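Local coordinates for uncharacterized conserved (Bdellovibrio bacteriovorus, PDB 7O21), which probably acts as an L,D-carboxypeptidase of the YkuD family that edits cell-wall peptidoglycan and thereby generates the curved shape of this predatory bacterium, at residues D24-S29 with S185-R190; Y93-R98 with F114-P119; Q203-Q208 with I245-S250; N258-V263 with Y283-G288. One frame throughout, in Å; residues are numbered along the deposited sequence. Where two conformers were deposited one is given.

Contact 1. Residues D24-S29 with S185-R190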
loop_
_atom_site.group_PDB
_atom_site.type_symbol
_atom_site.label_atom_id
_atom_site.label_comp_id
_atom_site.label_asym_id
_atom_site.label_seq_id
_atom_site.Cartn_x
_atom_site.Cartn_y
_atom_site.Cartn_z
ATOM N N ASP A 24 -1.731 -28.576 -23.470
ATOM C CA ASP A 24 -2.449 -29.825 -23.088
ATOM C C ASP A 24 -2.511 -29.905 -21.559
ATOM O O ASP A 24 -3.560 -30.170 -21.043
ATOM C CB ASP A 24 -1.863 -31.101 -23.700
ATOM C CG ASP A 24 -2.699 -32.355 -23.443
ATOM O OD1 ASP A 24 -3.458 -32.374 -22.489
ATOM O OD2 ASP A 24 -2.567 -33.338 -24.199
ATOM N N LEU A 25 -1.388 -29.767 -20.888
ATOM C CA LEU A 25 -1.425 -29.778 -19.420
ATOM C C LEU A 25 -1.604 -28.327 -18.951
ATOM O O LEU A 25 -1.384 -27.429 -19.703
ATOM C CB LEU A 25 -0.162 -30.408 -18.842
ATOM C CG LEU A 25 0.189 -31.815 -19.330
ATOM C CD1 LEU A 25 1.532 -32.239 -18.792
ATOM C CD2 LEU A 25 -0.864 -32.819 -18.941
ATOM N N LEU A 26 -2.006 -28.185 -17.714
ATOM C CA LEU A 26 -2.299 -26.888 -17.132
ATOM C C LEU A 26 -1.645 -26.776 -15.763
ATOM O O LEU A 26 -1.479 -27.773 -15.062
ATOM C CB LEU A 26 -3.815 -26.735 -16.957
ATOM C CG LEU A 26 -4.676 -26.642 -18.215
ATOM C CD1 LEU A 26 -6.149 -26.752 -17.850
ATOM C CD2 LEU A 26 -4.401 -25.354 -18.964
ATOM N N PRO A 27 -1.290 -25.561 -15.343
ATOM C CA PRO A 27 -0.629 -25.392 -14.039
ATOM C C PRO A 27 -1.597 -25.640 -12.888
ATOM O O PRO A 27 -2.650 -24.996 -12.795
ATOM C CB PRO A 27 -0.160 -23.932 -14.074
ATOM C CG PRO A 27 -1.106 -23.265 -15.025
ATOM C CD PRO A 27 -1.440 -24.294 -16.070
ATOM N N ALA A 28 -1.211 -26.553 -11.991
ATOM C CA ALA A 28 -2.100 -26.978 -10.913
ATOM C C ALA A 28 -2.469 -25.829 -9.984
ATOM O O ALA A 28 -3.529 -25.868 -9.348
ATOM C CB ALA A 28 -1.458 -28.111 -10.110
ATOM N N SER A 29 -1.610 -24.824 -9.865
ATOM C CA SER A 29 -1.811 -23.784 -8.865
ATOM C C SER A 29 -2.718 -22.651 -9.326
ATOM O O SER A 29 -3.231 -21.912 -8.474
ATOM C CB SER A 29 -0.477 -23.225 -8.366
ATOM O OG SER A 29 0.307 -24.253 -7.753
ATOM N N SER A 185 -8.379 -32.848 -16.963
ATOM C CA SER A 185 -9.279 -33.526 -16.027
ATOM C C SER A 185 -8.886 -33.275 -14.581
ATOM O O SER A 185 -9.737 -32.948 -13.741
ATOM C CB SER A 185 -9.305 -35.034 -16.285
ATOM O OG SER A 185 -10.484 -35.588 -15.741
ATOM N N GLU A 186 -7.612 -33.495 -14.259
ATOM C CA GLU A 186 -7.142 -33.252 -12.904
ATOM C C GLU A 186 -7.306 -31.783 -12.534
ATOM O O GLU A 186 -7.715 -31.458 -11.413
ATOM C CB GLU A 186 -5.672 -33.654 -12.787
ATOM C CG GLU A 186 -5.062 -33.458 -11.420
ATOM C CD GLU A 186 -5.821 -34.175 -10.320
ATOM O OE1 GLU A 186 -6.518 -35.175 -10.609
ATOM O OE2 GLU A 186 -5.714 -33.737 -9.158
ATOM N N HIS A 187 -7.008 -30.881 -13.477
ATOM C CA HIS A 187 -7.134 -29.446 -13.213
ATOM C C HIS A 187 -8.572 -29.079 -12.891
ATOM O O HIS A 187 -8.842 -28.358 -11.920
ATOM C CB HIS A 187 -6.652 -28.638 -14.419
ATOM C CG HIS A 187 -6.373 -27.203 -14.102
ATOM N ND1 HIS A 187 -7.326 -26.214 -14.217
ATOM C CD2 HIS A 187 -5.245 -26.597 -13.665
ATOM C CE1 HIS A 187 -6.794 -25.056 -13.867
ATOM N NE2 HIS A 187 -5.538 -25.262 -13.518
ATOM N N ASP A 188 -9.519 -29.568 -13.694
ATOM C CA ASP A 188 -10.920 -29.258 -13.444
ATOM C C ASP A 188 -11.389 -29.842 -12.120
ATOM O O ASP A 188 -12.197 -29.227 -11.413
ATOM C CB ASP A 188 -11.805 -29.751 -14.586
ATOM C CG ASP A 188 -13.236 -29.302 -14.428
ATOM O OD1 ASP A 188 -13.494 -28.091 -14.586
ATOM O OD2 ASP A 188 -14.100 -30.150 -14.122
ATOM N N LYS A 189 -10.897 -31.028 -11.766
ATOM C CA LYS A 189 -11.260 -31.614 -10.483
ATOM C C LYS A 189 -10.805 -30.717 -9.343
ATOM O O LYS A 189 -11.578 -30.415 -8.429
ATOM C CB LYS A 189 -10.658 -33.018 -10.365
ATOM C CG LYS A 189 -11.069 -33.770 -9.110
ATOM C CD LYS A 189 -10.009 -33.659 -8.027
ATOM C CE LYS A 189 -10.400 -34.445 -6.777
ATOM N NZ LYS A 189 -11.808 -34.186 -6.344
ATOM N N ARG A 190 -9.549 -30.270 -9.393
ATOM C CA ARG A 190 -9.032 -29.365 -8.369
ATOM C C ARG A 190 -9.807 -28.057 -8.335
ATOM O O ARG A 190 -10.111 -27.539 -7.251
ATOM C CB ARG A 190 -7.549 -29.101 -8.611
ATOM C CG ARG A 190 -6.701 -30.349 -8.508
ATOM C CD ARG A 190 -5.233 -30.009 -8.460
ATOM N NE ARG A 190 -4.415 -31.214 -8.508
ATOM C CZ ARG A 190 -3.150 -31.268 -8.112
ATOM N NH1 ARG A 190 -2.554 -30.182 -7.631
ATOM N NH2 ARG A 190 -2.483 -32.408 -8.201
HETATM O O HOH W 1 -3.819 -27.280 -7.132
#
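The imidazole of H187 is covered on one face by L26 and meets the carbonyl of P27 at its edge. L26 CB lies 4.0 Å from the ring centroid, a CH-pi contact, while L26 CD1 lies over the ring too, offset toward the rim, 3.8 Å from H187 CG; the two side chains cross at about a right angle. H187 points from the helix toward residues 26-28, with CG anti to the backbone N (chi1 -163°). Near the ring plane, H187 NE2 gives P27 O a weak, bent hydrogen bond (3.0 Å, 122° at the hydrogen). The same N-H also serves L30 O, its stronger partner, just beyond the segment.

The guanidinium of R190 carries at its edge the carboxylate of E186, whose OE2 takes R190 NE through its anti lone pair at 2.9 Å. This salt bridge within the helix steadies R190, whose NH1 comes 3.4 Å from A28 CB. A water links R190 NH1 to A28 O.

The contact lays the first turns of helix 184-206 against strand 26-27, which pairs with strand 181-182; I63 of strand 62-73 touches both L26 and H187, and L31 of strand 30-32 touches H187 and R190.

Contact 2. Residues Y93-R98 with F114-P119; sequences YFLQER and FTTNYP
Backbone N-H groups of F94, Q96 and E97 are all taken up by the segment 114-119. F94 N bonds N117 OD1 at 2.8 Å (162° at the hydrogen), approaching from above the amide's carbonyl plane. Q96 N donates to T115 O, and T115 N returns a bond to E97 O. T115 OG1, held between backbone N and carbonyl carbon (chi1 67°), accepts from E97 N at 2.9 Å; a water joins this hydroxyl to E97 OE2, weakly at the carboxylate.

These are neighbouring antiparallel strands of the YkuD catalytic domain, with F114 about 7 Å from the predicted active-site H136, side chain to side chain. In the 116-118 turn, T116 OG1 accepts from Y118 N, an ST turn, and bonds I133 O as well.

Farther out, the F114 ring lies beside R98, F114 CE2 being 3.8 Å from R98 CB, and L95 CD2 meets F114 CB. Y93 and Y118 run side by side with ring planes 66° apart; Y93 OH, bonded to D123, approaches Y118 CD1 to 3.3 Å at the ring's edge.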
loop_
_atom_site.group_PDB
_atom_site.type_symbol
_atom_site.label_atom_id
_atom_site.label_comp_id
_atom_site.label_asym_id
_atom_site.label_seq_id
_atom_site.Cartn_x
_atom_site.Cartn_y
_atom_site.Cartn_z
ATOM N N TYR A 93 1.313 -12.629 -6.312
ATOM C CA TYR A 93 1.435 -11.176 -6.282
ATOM C C TYR A 93 0.579 -10.529 -7.363
ATOM O O TYR A 93 -0.043 -11.191 -8.188
ATOM C CB TYR A 93 2.908 -10.758 -6.448
ATOM C CG TYR A 93 3.728 -11.359 -5.342
ATOM C CD1 TYR A 93 3.616 -10.879 -4.043
ATOM C CD2 TYR A 93 4.529 -12.467 -5.571
ATOM C CE1 TYR A 93 4.312 -11.460 -3.016
ATOM C CE2 TYR A 93 5.237 -13.053 -4.538
ATOM C CZ TYR A 93 5.120 -12.542 -3.266
ATOM O OH TYR A 93 5.805 -13.132 -2.225
ATOM N N PHE A 94 0.498 -9.205 -7.314
ATOM C CA PHE A 94 -0.244 -8.369 -8.292
ATOM C C PHE A 94 0.718 -7.262 -8.748
ATOM O O PHE A 94 1.507 -6.797 -7.950
ATOM C CB PHE A 94 -1.518 -7.775 -7.660
ATOM C CG PHE A 94 -2.632 -8.758 -7.362
ATOM C CD1 PHE A 94 -2.604 -9.571 -6.238
ATOM C CD2 PHE A 94 -3.714 -8.901 -8.222
ATOM C CE1 PHE A 94 -3.611 -10.497 -6.004
ATOM C CE2 PHE A 94 -4.716 -9.823 -7.981
ATOM C CZ PHE A 94 -4.663 -10.609 -6.862
ATOM N N LEU A 95 0.691 -6.911 -10.022
ATOM C CA LEU A 95 1.521 -5.832 -10.546
ATOM C C LEU A 95 0.867 -4.484 -10.270
ATOM O O LEU A 95 -0.338 -4.315 -10.487
ATOM C CB LEU A 95 1.730 -6.032 -12.042
ATOM C CG LEU A 95 2.455 -7.360 -12.320
ATOM C CD1 LEU A 95 2.191 -7.841 -13.732
ATOM C CD2 LEU A 95 3.948 -7.218 -12.037
ATOM N N GLN A 96 1.668 -3.538 -9.799
ATOM C CA GLN A 96 1.120 -2.253 -9.307
ATOM C C GLN A 96 1.429 -1.038 -10.184
ATOM O O GLN A 96 0.514 -0.304 -10.431
ATOM C CB GLN A 96 1.650 -2.020 -7.894
ATOM C CG GLN A 96 1.232 -3.074 -6.882
ATOM C CD GLN A 96 1.485 -2.647 -5.459
ATOM O OE1 GLN A 96 2.602 -2.353 -5.066
ATOM N NE2 GLN A 96 0.429 -2.570 -4.670
ATOM N N GLU A 97 2.698 -0.744 -10.442
ATOM C CA GLU A 97 3.065 0.460 -11.172
ATOM C C GLU A 97 3.996 0.114 -12.320
ATOM O O GLU A 97 4.739 -0.868 -12.267
ATOM C CB GLU A 97 3.825 1.443 -10.268
ATOM C CG GLU A 97 3.046 1.961 -9.070
ATOM C CD GLU A 97 3.903 2.829 -8.159
ATOM O OE1 GLU A 97 4.786 3.550 -8.667
ATOM O OE2 GLU A 97 3.705 2.769 -6.929
ATOM N N ARG A 98 3.959 0.948 -13.351
ATOM C CA ARG A 98 4.828 0.827 -14.511
ATOM C C ARG A 98 5.856 1.952 -14.466
ATOM O O ARG A 98 5.504 3.121 -14.263
ATOM C CB ARG A 98 3.988 0.908 -15.785
ATOM C CG ARG A 98 4.758 0.882 -17.098
ATOM C CD ARG A 98 3.784 1.040 -18.266
ATOM N NE ARG A 98 4.465 1.421 -19.502
ATOM C CZ ARG A 98 4.087 1.030 -20.715
ATOM N NH1 ARG A 98 3.029 0.243 -20.861
ATOM N NH2 ARG A 98 4.765 1.427 -21.785
ATOM N N PHE A 114 7.808 -3.316 -13.864
ATOM C CA PHE A 114 6.519 -3.323 -13.191
ATOM C C PHE A 114 6.748 -3.722 -11.746
ATOM O O PHE A 114 7.396 -4.737 -11.477
ATOM C CB PHE A 114 5.568 -4.311 -13.860
ATOM C CG PHE A 114 5.172 -3.909 -15.243
ATOM C CD1 PHE A 114 5.931 -4.317 -16.337
ATOM C CD2 PHE A 114 4.053 -3.108 -15.460
ATOM C CE1 PHE A 114 5.582 -3.938 -17.618
ATOM C CE2 PHE A 114 3.703 -2.722 -16.750
ATOM C CZ PHE A 114 4.472 -3.140 -17.829
ATOM N N THR A 115 6.241 -2.906 -10.821
ATOM C CA THR A 115 6.406 -3.229 -9.415
ATOM C C THR A 115 5.341 -4.230 -8.993
ATOM O O THR A 115 4.313 -4.397 -9.659
ATOM C CB THR A 115 6.279 -1.961 -8.573
ATOM O OG1 THR A 115 4.925 -1.476 -8.654
ATOM C CG2 THR A 115 7.241 -0.875 -9.080
ATOM N N THR A 116 5.579 -4.869 -7.857
ATOM C CA THR A 116 4.613 -5.795 -7.278
ATOM C C THR A 116 4.162 -5.309 -5.902
ATOM O O THR A 116 4.630 -4.285 -5.377
ATOM C CB THR A 116 5.199 -7.203 -7.136
ATOM O OG1 THR A 116 6.174 -7.220 -6.078
ATOM C CG2 THR A 116 5.816 -7.709 -8.456
ATOM N N ASN A 117 3.235 -6.061 -5.310
ATOM C CA ASN A 117 2.813 -5.827 -3.938
ATOM C C ASN A 117 3.624 -6.635 -2.934
ATOM O O ASN A 117 3.204 -6.757 -1.779
ATOM C CB ASN A 117 1.311 -6.094 -3.776
ATOM C CG ASN A 117 0.952 -7.556 -3.991
ATOM O OD1 ASN A 117 1.504 -8.210 -4.848
ATOM N ND2 ASN A 117 0.032 -8.076 -3.170
ATOM N N TYR A 118 4.758 -7.203 -3.332
ATOM C CA TYR A 118 5.600 -7.880 -2.355
ATOM C C TYR A 118 6.099 -6.871 -1.326
ATOM O O TYR A 118 6.568 -5.789 -1.698
ATOM C CB TYR A 118 6.813 -8.543 -3.016
ATOM C CG TYR A 118 7.750 -9.146 -1.988
ATOM C CD1 TYR A 118 7.576 -10.451 -1.555
ATOM C CD2 TYR A 118 8.783 -8.400 -1.427
ATOM C CE1 TYR A 118 8.410 -11.009 -0.595
ATOM C CE2 TYR A 118 9.620 -8.950 -0.471
ATOM C CZ TYR A 118 9.429 -10.255 -0.066
ATOM O OH TYR A 118 10.246 -10.824 0.888
ATOM N N PRO A 119 6.061 -7.200 -0.028
ATOM C CA PRO A 119 5.567 -8.450 0.564
ATOM C C PRO A 119 4.045 -8.419 0.743
ATOM O O PRO A 119 3.496 -7.399 1.172
ATOM C CB PRO A 119 6.264 -8.474 1.929
ATOM C CG PRO A 119 6.399 -7.011 2.283
ATOM C CD PRO A 119 6.703 -6.330 0.974
HETATM O O HOH W 2 4.573 0.048 -6.377
#

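Contact 3. Residues Q203-Q208 with I245-S250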
loop_
_atom_site.group_PDB
_atom_site.type_symbol
_atom_site.label_atom_id
_atom_site.label_comp_id
_atom_site.label_asym_id
_atom_site.label_seq_id
_atom_site.Cartn_x
_atom_site.Cartn_y
_atom_site.Cartn_z
ATOM N N GLN A 203 -22.251 -20.143 1.528
ATOM C CA GLN A 203 -23.546 -20.599 2.027
ATOM C C GLN A 203 -23.635 -20.475 3.542
ATOM O O GLN A 203 -24.676 -20.063 4.074
ATOM C CB GLN A 203 -23.810 -22.043 1.593
ATOM C CG GLN A 203 -24.267 -22.204 0.151
ATOM C CD GLN A 203 -24.444 -23.667 -0.249
ATOM O OE1 GLN A 203 -24.381 -24.565 0.592
ATOM N NE2 GLN A 203 -24.657 -23.907 -1.536
ATOM N N ALA A 204 -22.555 -20.816 4.259
ATOM C CA ALA A 204 -22.587 -20.726 5.718
ATOM C C ALA A 204 -22.757 -19.283 6.168
ATOM O O ALA A 204 -23.543 -18.990 7.081
ATOM C CB ALA A 204 -21.323 -21.334 6.324
ATOM N N TRP A 205 -22.041 -18.366 5.527
ATOM C CA TRP A 205 -22.208 -16.952 5.824
ATOM C C TRP A 205 -23.634 -16.504 5.514
ATOM O O TRP A 205 -24.308 -15.903 6.365
ATOM C CB TRP A 205 -21.174 -16.170 5.006
ATOM C CG TRP A 205 -21.151 -14.700 5.269
ATOM C CD1 TRP A 205 -21.798 -14.027 6.267
ATOM C CD2 TRP A 205 -20.439 -13.713 4.514
ATOM N NE1 TRP A 205 -21.539 -12.679 6.178
ATOM C CE2 TRP A 205 -20.704 -12.461 5.111
ATOM C CE3 TRP A 205 -19.610 -13.764 3.387
ATOM C CZ2 TRP A 205 -20.167 -11.271 4.618
ATOM C CZ3 TRP A 205 -19.079 -12.577 2.902
ATOM C CH2 TRP A 205 -19.358 -11.350 3.522
ATOM N N GLU A 206 -24.121 -16.805 4.304
ATOM C CA GLU A 206 -25.458 -16.366 3.906
ATOM C C GLU A 206 -26.543 -16.929 4.819
ATOM O O GLU A 206 -27.505 -16.224 5.158
ATOM C CB GLU A 206 -25.723 -16.734 2.447
ATOM C CG GLU A 206 -27.078 -16.260 1.938
ATOM C CD GLU A 206 -27.232 -16.499 0.447
ATOM O OE1 GLU A 206 -27.551 -17.645 0.065
ATOM O OE2 GLU A 206 -27.012 -15.557 -0.341
ATOM N N ASN A 207 -26.427 -18.205 5.198
ATOM C CA ASN A 207 -27.357 -18.796 6.156
ATOM C C ASN A 207 -27.164 -18.240 7.551
ATOM O O ASN A 207 -27.974 -18.536 8.436
ATOM C CB ASN A 207 -27.132 -20.308 6.215
ATOM C CG ASN A 207 -27.730 -21.037 5.041
ATOM O OD1 ASN A 207 -28.717 -20.592 4.445
ATOM N ND2 ASN A 207 -27.143 -22.182 4.705
ATOM N N GLN A 208 -26.110 -17.453 7.768
ATOM C CA GLN A 208 -25.724 -17.015 9.104
ATOM C C GLN A 208 -25.704 -18.189 10.081
ATOM O O GLN A 208 -26.198 -18.112 11.208
ATOM C CB GLN A 208 -26.573 -15.834 9.569
ATOM C CG GLN A 208 -26.523 -14.702 8.555
ATOM C CD GLN A 208 -27.131 -13.417 9.059
ATOM O OE1 GLN A 208 -26.444 -12.549 9.600
ATOM N NE2 GLN A 208 -28.438 -13.285 8.879
ATOM N N ILE A 245 -29.923 -12.381 5.036
ATOM C CA ILE A 245 -28.981 -11.673 4.182
ATOM C C ILE A 245 -28.758 -12.477 2.908
ATOM O O ILE A 245 -29.095 -13.660 2.816
ATOM C CB ILE A 245 -27.640 -11.378 4.893
ATOM C CG1 ILE A 245 -26.913 -12.681 5.242
ATOM C CG2 ILE A 245 -27.861 -10.512 6.135
ATOM C CD1 ILE A 245 -25.456 -12.476 5.671
ATOM N N LYS A 246 -28.192 -11.797 1.910
ATOM C CA LYS A 246 -27.839 -12.396 0.632
ATOM C C LYS A 246 -26.376 -12.076 0.366
ATOM O O LYS A 246 -25.968 -10.918 0.490
ATOM C CB LYS A 246 -28.680 -11.786 -0.493
ATOM C CG LYS A 246 -30.134 -12.255 -0.542
ATOM C CD LYS A 246 -31.014 -11.174 -1.162
ATOM C CE LYS A 246 -31.652 -11.618 -2.464
ATOM N NZ LYS A 246 -30.788 -11.311 -3.641
ATOM N N VAL A 247 -25.595 -13.094 0.008
ATOM C CA VAL A 247 -24.192 -12.915 -0.355
ATOM C C VAL A 247 -23.988 -13.537 -1.728
ATOM O O VAL A 247 -24.194 -14.744 -1.899
ATOM C CB VAL A 247 -23.230 -13.548 0.665
ATOM C CG1 VAL A 247 -21.778 -13.265 0.258
ATOM C CG2 VAL A 247 -23.528 -13.044 2.071
ATOM N N HIS A 248 -23.597 -12.727 -2.703
ATOM C CA HIS A 248 -23.343 -13.207 -4.052
ATOM C C HIS A 248 -21.911 -12.878 -4.442
ATOM O O HIS A 248 -21.422 -11.776 -4.168
ATOM C CB HIS A 248 -24.333 -12.584 -5.036
ATOM C CG HIS A 248 -25.746 -13.038 -4.825
ATOM N ND1 HIS A 248 -26.817 -12.171 -4.806
ATOM C CD2 HIS A 248 -26.259 -14.273 -4.606
ATOM C CE1 HIS A 248 -27.929 -12.851 -4.591
ATOM N NE2 HIS A 248 -27.618 -14.130 -4.469
ATOM N N LEU A 249 -21.241 -13.845 -5.068
ATOM C CA LEU A 249 -19.843 -13.710 -5.451
ATOM C C LEU A 249 -19.718 -13.918 -6.950
ATOM O O LEU A 249 -20.238 -14.906 -7.482
ATOM C CB LEU A 249 -18.997 -14.780 -4.758
ATOM C CG LEU A 249 -19.179 -14.952 -3.252
ATOM C CD1 LEU A 249 -18.305 -16.089 -2.727
ATOM C CD2 LEU A 249 -18.851 -13.657 -2.573
ATOM N N SER A 250 -19.021 -13.007 -7.626
ATOM C CA SER A 250 -18.684 -13.264 -9.014
ATOM C C SER A 250 -17.700 -14.428 -9.102
ATOM O O SER A 250 -17.030 -14.795 -8.129
ATOM C CB SER A 250 -18.075 -12.019 -9.657
ATOM O OG SER A 250 -16.744 -11.796 -9.199
HETATM O O HOH W 3 -29.486 -14.988 6.409
#
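This is a helix-on-sheet contact in the NTF2-like domain, where the C-terminal end of helix 184-206 packs against the start of strand 246-257 in the domain's antiparallel sheet. The helix finishes in a Schellman motif: Q208 has a positive phi, and its N bonds W205 O. W205 and E206 of the last helical turn, and Q208 just beyond it, face I245 and V247.

V247 CG2 stands over one face of the W205 indole near its fused bond, 4.2 Å from the centroid of the six-membered ring and 16° off its normal, and V247 CG1 reaches W205 CE3 at 3.8 Å. I245 CD1 fits between W205 and Q208, 3.8 Å from Q208 CG and 4.0 Å from W205 CD1. W205 also meets the rings of W201 and Y213.

The polar contacts fall at two places. One water receives N-H groups from I245 N and Q208 NE2 and donates to E206 O, while Q208 NE2 also bonds Y242 O. E206 extends across to the strand, its CG 3.4 Å from I245 O, and R202 forms a long, weak ion pair with its carboxylate. E206 OE2 accepts V247 N through its anti lone pair at 2.9 Å, nearly straight at 166°.

Contact 4. Residues N258-V263 with Y283-G288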
loop_
_atom_site.group_PDB
_atom_site.type_symbol
_atom_site.label_atom_id
_atom_site.label_comp_id
_atom_site.label_asym_id
_atom_site.label_seq_id
_atom_site.Cartn_x
_atom_site.Cartn_y
_atom_site.Cartn_z
ATOM N N ASN A 258 1.577 -24.296 -2.637
ATOM C CA ASN A 258 2.248 -24.632 -1.364
ATOM C C ASN A 258 1.185 -24.638 -0.266
ATOM O O ASN A 258 0.164 -25.329 -0.396
ATOM C CB ASN A 258 3.437 -23.713 -1.108
ATOM C CG ASN A 258 4.649 -24.057 -1.957
ATOM O OD1 ASN A 258 4.760 -25.165 -2.461
ATOM N ND2 ASN A 258 5.563 -23.103 -2.102
ATOM N N ASP A 259 1.365 -23.886 0.806
ATOM C CA ASP A 259 0.408 -23.854 1.899
ATOM C C ASP A 259 -0.717 -22.848 1.688
ATOM O O ASP A 259 -1.625 -22.783 2.520
ATOM C CB ASP A 259 1.149 -23.512 3.199
ATOM C CG ASP A 259 1.960 -22.207 3.097
ATOM O OD1 ASP A 259 2.528 -21.897 2.012
ATOM O OD2 ASP A 259 2.041 -21.481 4.117
ATOM N N GLN A 260 -0.699 -22.087 0.600
ATOM C CA GLN A 260 -1.504 -20.872 0.470
ATOM C C GLN A 260 -2.701 -21.065 -0.455
ATOM O O GLN A 260 -2.635 -21.797 -1.452
ATOM C CB GLN A 260 -0.639 -19.748 -0.105
ATOM C CG GLN A 260 0.443 -19.274 0.847
ATOM C CD GLN A 260 1.398 -18.305 0.203
ATOM O OE1 GLN A 260 1.234 -17.922 -0.967
ATOM N NE2 GLN A 260 2.425 -17.918 0.944
ATOM N N LEU A 261 -3.798 -20.388 -0.108
ATOM C CA LEU A 261 -4.978 -20.281 -0.957
ATOM C C LEU A 261 -5.380 -18.817 -1.000
ATOM O O LEU A 261 -5.514 -18.181 0.048
ATOM C CB LEU A 261 -6.150 -21.110 -0.411
ATOM C CG LEU A 261 -7.508 -20.964 -1.115
ATOM C CD1 LEU A 261 -7.453 -21.484 -2.539
ATOM C CD2 LEU A 261 -8.607 -21.674 -0.336
ATOM N N LEU A 262 -5.549 -18.284 -2.216
ATOM C CA LEU A 262 -5.996 -16.910 -2.414
ATOM C C LEU A 262 -7.231 -16.958 -3.300
ATOM O O LEU A 262 -7.209 -17.581 -4.371
ATOM C CB LEU A 262 -4.894 -16.084 -3.086
ATOM C CG LEU A 262 -5.005 -14.561 -3.208
ATOM C CD1 LEU A 262 -5.994 -14.145 -4.288
ATOM C CD2 LEU A 262 -5.303 -13.883 -1.904
ATOM N N VAL A 263 -8.309 -16.323 -2.843
ATOM C CA VAL A 263 -9.551 -16.204 -3.596
ATOM C C VAL A 263 -9.902 -14.726 -3.664
ATOM O O VAL A 263 -9.891 -14.041 -2.640
ATOM C CB VAL A 263 -10.689 -17.000 -2.926
ATOM C CG1 VAL A 263 -11.977 -16.842 -3.689
ATOM C CG2 VAL A 263 -10.313 -18.481 -2.856
ATOM N N TYR A 283 -7.503 -14.798 2.164
ATOM C CA TYR A 283 -6.198 -15.432 2.286
ATOM C C TYR A 283 -6.365 -16.588 3.256
ATOM O O TYR A 283 -6.839 -16.389 4.378
ATOM C CB TYR A 283 -5.186 -14.452 2.888
ATOM C CG TYR A 283 -4.940 -13.191 2.089
ATOM C CD1 TYR A 283 -5.859 -12.150 2.087
ATOM C CD2 TYR A 283 -3.775 -13.043 1.352
ATOM C CE1 TYR A 283 -5.628 -10.992 1.368
ATOM C CE2 TYR A 283 -3.536 -11.884 0.622
ATOM C CZ TYR A 283 -4.465 -10.876 0.636
ATOM O OH TYR A 283 -4.220 -9.717 -0.078
ATOM N N ALA A 284 -5.992 -17.794 2.826
ATOM C CA ALA A 284 -6.169 -18.977 3.660
ATOM C C ALA A 284 -4.911 -19.835 3.609
ATOM O O ALA A 284 -4.098 -19.728 2.691
ATOM C CB ALA A 284 -7.411 -19.795 3.266
ATOM N N LEU A 285 -4.751 -20.676 4.632
ATOM C CA LEU A 285 -3.635 -21.609 4.711
ATOM C C LEU A 285 -4.172 -23.011 4.926
ATOM O O LEU A 285 -5.215 -23.202 5.564
ATOM C CB LEU A 285 -2.666 -21.256 5.861
ATOM C CG LEU A 285 -1.929 -19.920 5.728
ATOM C CD1 LEU A 285 -1.147 -19.625 7.008
ATOM C CD2 LEU A 285 -1.018 -19.902 4.489
ATOM N N LYS A 286 -3.427 -23.996 4.409
ATOM C CA LYS A 286 -3.781 -25.395 4.611
ATOM C C LYS A 286 -3.921 -25.712 6.093
ATOM O O LYS A 286 -3.121 -25.272 6.924
ATOM C CB LYS A 286 -2.683 -26.290 4.034
ATOM C CG LYS A 286 -2.737 -26.435 2.533
ATOM C CD LYS A 286 -1.845 -27.596 2.081
ATOM C CE LYS A 286 -1.962 -27.842 0.580
ATOM N NZ LYS A 286 -3.170 -28.658 0.254
ATOM N N SER A 287 -4.941 -26.506 6.398
ATOM C CA SER A 287 -5.214 -27.024 7.733
ATOM C C SER A 287 -5.686 -28.452 7.532
ATOM O O SER A 287 -6.814 -28.666 7.077
ATOM C CB SER A 287 -6.317 -26.209 8.405
ATOM O OG SER A 287 -6.559 -26.691 9.722
ATOM N N GLY A 288 -4.829 -29.415 7.839
ATOM C CA GLY A 288 -5.177 -30.806 7.594
ATOM C C GLY A 288 -5.507 -31.012 6.128
ATOM O O GLY A 288 -4.691 -30.729 5.242
#
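L262 and Y283 form the tightly packed end of this contact, whereas D259 and K286 lie at its exposed end. L262 CD2 sits over one face of the Y283 ring, 3.8 Å from the centroid and offset toward the rim, where it touches Y283 CE2 and CD2. The two side chains run side by side. F122 of helix 121-126 meets the Y283 ring edge-to-face, and E297 takes the phenol OH. On the other face of the sheet L261 CB and A284 CB meet at 4.1 Å, with L194 and F197 of helix 184-206 packed on L261.

Strands 260-270 and 275-287 make an antiparallel beta hairpin within the NTF2-like domain. L261 and A284 are a hydrogen-bonded pair, L261 N to A284 O at 2.9 Å and A284 N to L261 O at 2.8 Å, between the non-hydrogen-bonded pairs Q260-L285 and L262-Y283.

Toward the solvent side the last rung is K286 N to D259 O, 2.9 Å. Here L285 CD2 lies 3.5 Å from D259 OD2. The K286 chain passes the backbone of D259, its CE 3.4 Å from N258 O, before NZ bonds Y291 OH.

In the fold
From the N terminus, residues 24-29 meet the start of helix 184-206, so contact 1 closes a loop that contains the catalytic domain. Contact 2 is nested inside this loop and joins two neighbouring strands of that domain. The same helix runs on to contact 3, where its far end meets the start of strand 246-257; the centres of contacts 1 and 3 are 28 Å apart. Contact 4 follows in series and lies within the hairpin of strands 260-270 and 275-287 of the same sheet. None of the loops cross. Helix 184-206 thus links the N-terminal segment with the NTF2-like domain, while contacts 2 and 4, in different domains, approach to about 5 Å between nearest atoms.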